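Local coordinates for protein ribulose-bisphosphate carboxylase (Alicyclobacillus acidocaldarius subsp. acidocaldarius, PDB 4NAS) that belongs to the ribulose-bisphosphate carboxylase large-chain family, with an N-terminal domain followed by a catalytic domain of the TIM-barrel class, at residues B[365-370]-B[401-406]. Residues are numbered along the deposited sequence; the frame is centred on the assembly and turned at random.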
ATOM      1  N   HIS B 365     -18.754  25.130  -2.778  1.00 28.60           N
ATOM      2  CA  HIS B 365     -19.390  25.457  -1.501  1.00 33.02           C
ATOM      3  C   HIS B 365     -18.961  26.783  -0.885  1.00 29.60           C
ATOM      4  O   HIS B 365     -19.698  27.352  -0.075  1.00 34.41           O
ATOM      5  CB  HIS B 365     -19.240  24.305  -0.516  1.00 31.31           C
ATOM      6  CG  HIS B 365     -19.867  23.037  -1.005  1.00 32.54           C
ATOM      7  ND1 HIS B 365     -21.228  22.809  -0.942  1.00 32.56           N
ATOM      8  CD2 HIS B 365     -19.325  21.944  -1.596  1.00 26.69           C
ATOM      9  CE1 HIS B 365     -21.494  21.620  -1.457  1.00 34.31           C
ATOM     10  NE2 HIS B 365     -20.358  21.077  -1.861  1.00 36.31           N
ATOM     11  N   GLY B 366     -17.793  27.283  -1.275  1.00 29.82           N
ATOM     12  CA  GLY B 366     -17.320  28.560  -0.759  1.00 34.71           C
ATOM     13  C   GLY B 366     -17.913  29.753  -1.494  1.00 33.90           C
ATOM     14  O   GLY B 366     -17.645  30.891  -1.128  1.00 33.79           O
ATOM     15  N   HIS B 367     -18.699  29.499  -2.540  1.00 29.81           N
ATOM     16  CA  HIS B 367     -19.247  30.587  -3.332  1.00 30.13           C
ATOM     17  C   HIS B 367     -20.289  31.358  -2.513  1.00 30.08           C
ATOM     18  O   HIS B 367     -21.156  30.762  -1.871  1.00 36.08           O
ATOM     19  CB  HIS B 367     -19.832  30.066  -4.641  1.00 26.20           C
ATOM     20  CG  HIS B 367     -20.224  31.149  -5.604  1.00 36.94           C
ATOM     21  ND1 HIS B 367     -21.309  31.975  -5.397  1.00 36.16           N
ATOM     22  CD2 HIS B 367     -19.686  31.524  -6.787  1.00 40.83           C
ATOM     23  CE1 HIS B 367     -21.415  32.819  -6.408  1.00 44.44           C
ATOM     24  NE2 HIS B 367     -20.445  32.563  -7.266  1.00 45.80           N
ATOM     25  N   PRO B 368     -20.179  32.686  -2.506  1.00 30.41           N
ATOM     26  CA  PRO B 368     -21.046  33.523  -1.668  1.00 34.20           C
ATOM     27  C   PRO B 368     -22.520  33.207  -1.852  1.00 41.01           C
ATOM     28  O   PRO B 368     -23.276  33.256  -0.879  1.00 35.82           O
ATOM     29  CB  PRO B 368     -20.735  34.937  -2.158  1.00 33.98           C
ATOM     30  CG  PRO B 368     -19.320  34.867  -2.604  1.00 37.24           C
ATOM     31  CD  PRO B 368     -19.126  33.473  -3.174  1.00 30.68           C
ATOM     32  N   GLY B 369     -22.905  32.851  -3.078  1.00 45.71           N
ATOM     33  CA  GLY B 369     -24.298  32.630  -3.419  1.00 42.54           C
ATOM     34  C   GLY B 369     -24.768  31.191  -3.300  1.00 32.65           C
ATOM     35  O   GLY B 369     -25.861  30.856  -3.748  1.00 35.73           O
ATOM     36  N   GLY B 370     -23.951  30.337  -2.697  1.00 31.69           N
ATOM     37  CA  GLY B 370     -24.317  28.936  -2.532  1.00 34.82           C
ATOM     38  C   GLY B 370     -23.799  28.007  -3.622  1.00 38.01           C
ATOM     39  O   GLY B 370     -23.303  28.464  -4.661  1.00 42.37           O
ATOM     40  N   LEU B 401     -20.176  34.210 -12.056  1.00 47.10           N
ATOM     41  CA  LEU B 401     -18.766  34.445 -12.343  1.00 30.64           C
ATOM     42  C   LEU B 401     -18.269  35.697 -11.634  1.00 34.82           C
ATOM     43  O   LEU B 401     -17.161  35.726 -11.104  1.00 32.01           O
ATOM     44  CB  LEU B 401     -18.544  34.586 -13.849  1.00 31.24           C
ATOM     45  CG  LEU B 401     -17.103  34.853 -14.300  1.00 31.43           C
ATOM     46  CD1 LEU B 401     -16.174  33.706 -13.865  1.00 29.34           C
ATOM     47  CD2 LEU B 401     -17.029  35.066 -15.799  1.00 32.45           C
ATOM     48  N   ARG B 402     -19.105  36.736 -11.636  1.00 42.69           N
ATOM     49  CA  ARG B 402     -18.792  37.997 -10.980  1.00 39.50           C
ATOM     50  C   ARG B 402     -18.417  37.793  -9.506  1.00 40.27           C
ATOM     51  O   ARG B 402     -17.364  38.238  -9.053  1.00 36.45           O
ATOM     52  CB  ARG B 402     -20.005  38.923 -11.096  1.00 49.56           C
ATOM     53  CG  ARG B 402     -19.922  40.223 -10.345  1.00 54.55           C
ATOM     54  CD  ARG B 402     -21.308  40.863 -10.302  1.00 62.31           C
ATOM     55  NE  ARG B 402     -22.056  40.514  -9.091  1.00 67.43           N
ATOM     56  CZ  ARG B 402     -23.386  40.550  -8.990  1.00 65.10           C
ATOM     57  NH1 ARG B 402     -23.981  40.232  -7.843  1.00 61.35           N
ATOM     58  NH2 ARG B 402     -24.126  40.894 -10.037  1.00 60.11           N
ATOM     59  N   GLN B 403     -19.286  37.121  -8.758  1.00 45.07           N
ATOM     60  CA  GLN B 403     -19.020  36.830  -7.353  1.00 44.65           C
ATOM     61  C   GLN B 403     -17.757  35.984  -7.168  1.00 42.84           C
ATOM     62  O   GLN B 403     -16.964  36.220  -6.247  1.00 40.39           O
ATOM     63  CB  GLN B 403     -20.230  36.145  -6.712  1.00 43.48           C
ATOM     64  CG  GLN B 403     -21.427  37.077  -6.553  1.00 42.34           C
ATOM     65  CD  GLN B 403     -22.624  36.415  -5.895  1.00 44.55           C
ATOM     66  OE1 GLN B 403     -23.286  35.567  -6.493  1.00 34.63           O
ATOM     67  NE2 GLN B 403     -22.925  36.823  -4.656  1.00 52.49           N
ATOM     68  N   ALA B 404     -17.571  35.010  -8.054  1.00 34.85           N
ATOM     69  CA  ALA B 404     -16.422  34.113  -7.979  1.00 34.82           C
ATOM     70  C   ALA B 404     -15.145  34.875  -8.235  1.00 38.59           C
ATOM     71  O   ALA B 404     -14.149  34.647  -7.568  1.00 39.42           O
ATOM     72  CB  ALA B 404     -16.557  32.981  -8.982  1.00 29.52           C
ATOM     73  N   LEU B 405     -15.173  35.787  -9.202  1.00 46.93           N
ATOM     74  CA  LEU B 405     -14.007  36.623  -9.464  1.00 50.04           C
ATOM     75  C   LEU B 405     -13.715  37.523  -8.269  1.00 49.76           C
ATOM     76  O   LEU B 405     -12.565  37.850  -8.001  1.00 48.86           O
ATOM     77  CB  LEU B 405     -14.188  37.456 -10.731  1.00 47.21           C
ATOM     78  CG  LEU B 405     -14.311  36.653 -12.022  1.00 48.31           C
ATOM     79  CD1 LEU B 405     -14.392  37.576 -13.217  1.00 50.91           C
ATOM     80  CD2 LEU B 405     -13.154  35.656 -12.165  1.00 51.98           C
ATOM     81  N   GLU B 406     -14.763  37.909  -7.547  1.00 52.45           N
ATOM     82  CA  GLU B 406     -14.602  38.790  -6.397  1.00 50.02           C
ATOM     83  C   GLU B 406     -13.912  38.093  -5.232  1.00 41.26           C
ATOM     84  O   GLU B 406     -12.967  38.618  -4.655  1.00 39.82           O
ATOM     85  CB  GLU B 406     -15.954  39.341  -5.941  1.00 57.71           C
TER
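The backbones come closest at His367 and Ala404, with 6.5 Å between their CA atoms, where a type I beta turn from His367 to Gly370 meets the side of helix 399-408. Within the turn, Gly370 N donates a hydrogen bond to His367 O.

The His367 imidazole bridges the gap, its CG anti to the backbone N (chi1 -171°), which carries the ring to the helix although the CB bond itself runs alongside it. Gln403 crosses the ring at about a right angle, its amide plane turned 86° from that of the imidazole. Its OE1 lies 3.3 Å from His367 CE1, at the ring edge and near the ring plane, while Gln403 CB packs 3.5 Å from the same CE1. Ala404 adds a looser methyl contact, CB to His367 CD2 at 4.1 Å. Beyond the ring, the extended end of Gln403 reaches the turn, where NE2 comes within 3.8 Å of Pro368 CB.

Both ring nitrogens are engaged. His367 ND1 accepts from Gly369 N at 2.9 Å (159° at the hydrogen), with the donor close to the ring plane; this implies that ND1 carries no proton and that NE2, hydrogen-bonded to Ala400 O, is the donor. Together the two bonds hold the rotation of this buried ring, the ND1 bond within the turn and the NE2 bond joining the turn to the first turn of helix 399-408. Pro368 CD lies over one ring face, displaced toward the rim, and Met373 and Trp408 also touch the His367 side chain.

A second polar tie joins Gly366 O to Lys407 NZ. Gly370 is the N-cap residue of helix 371-386, and the contact thus packs a helix-connecting turn against the C-terminal helix, at the periphery of the TIM-barrel catalytic domain.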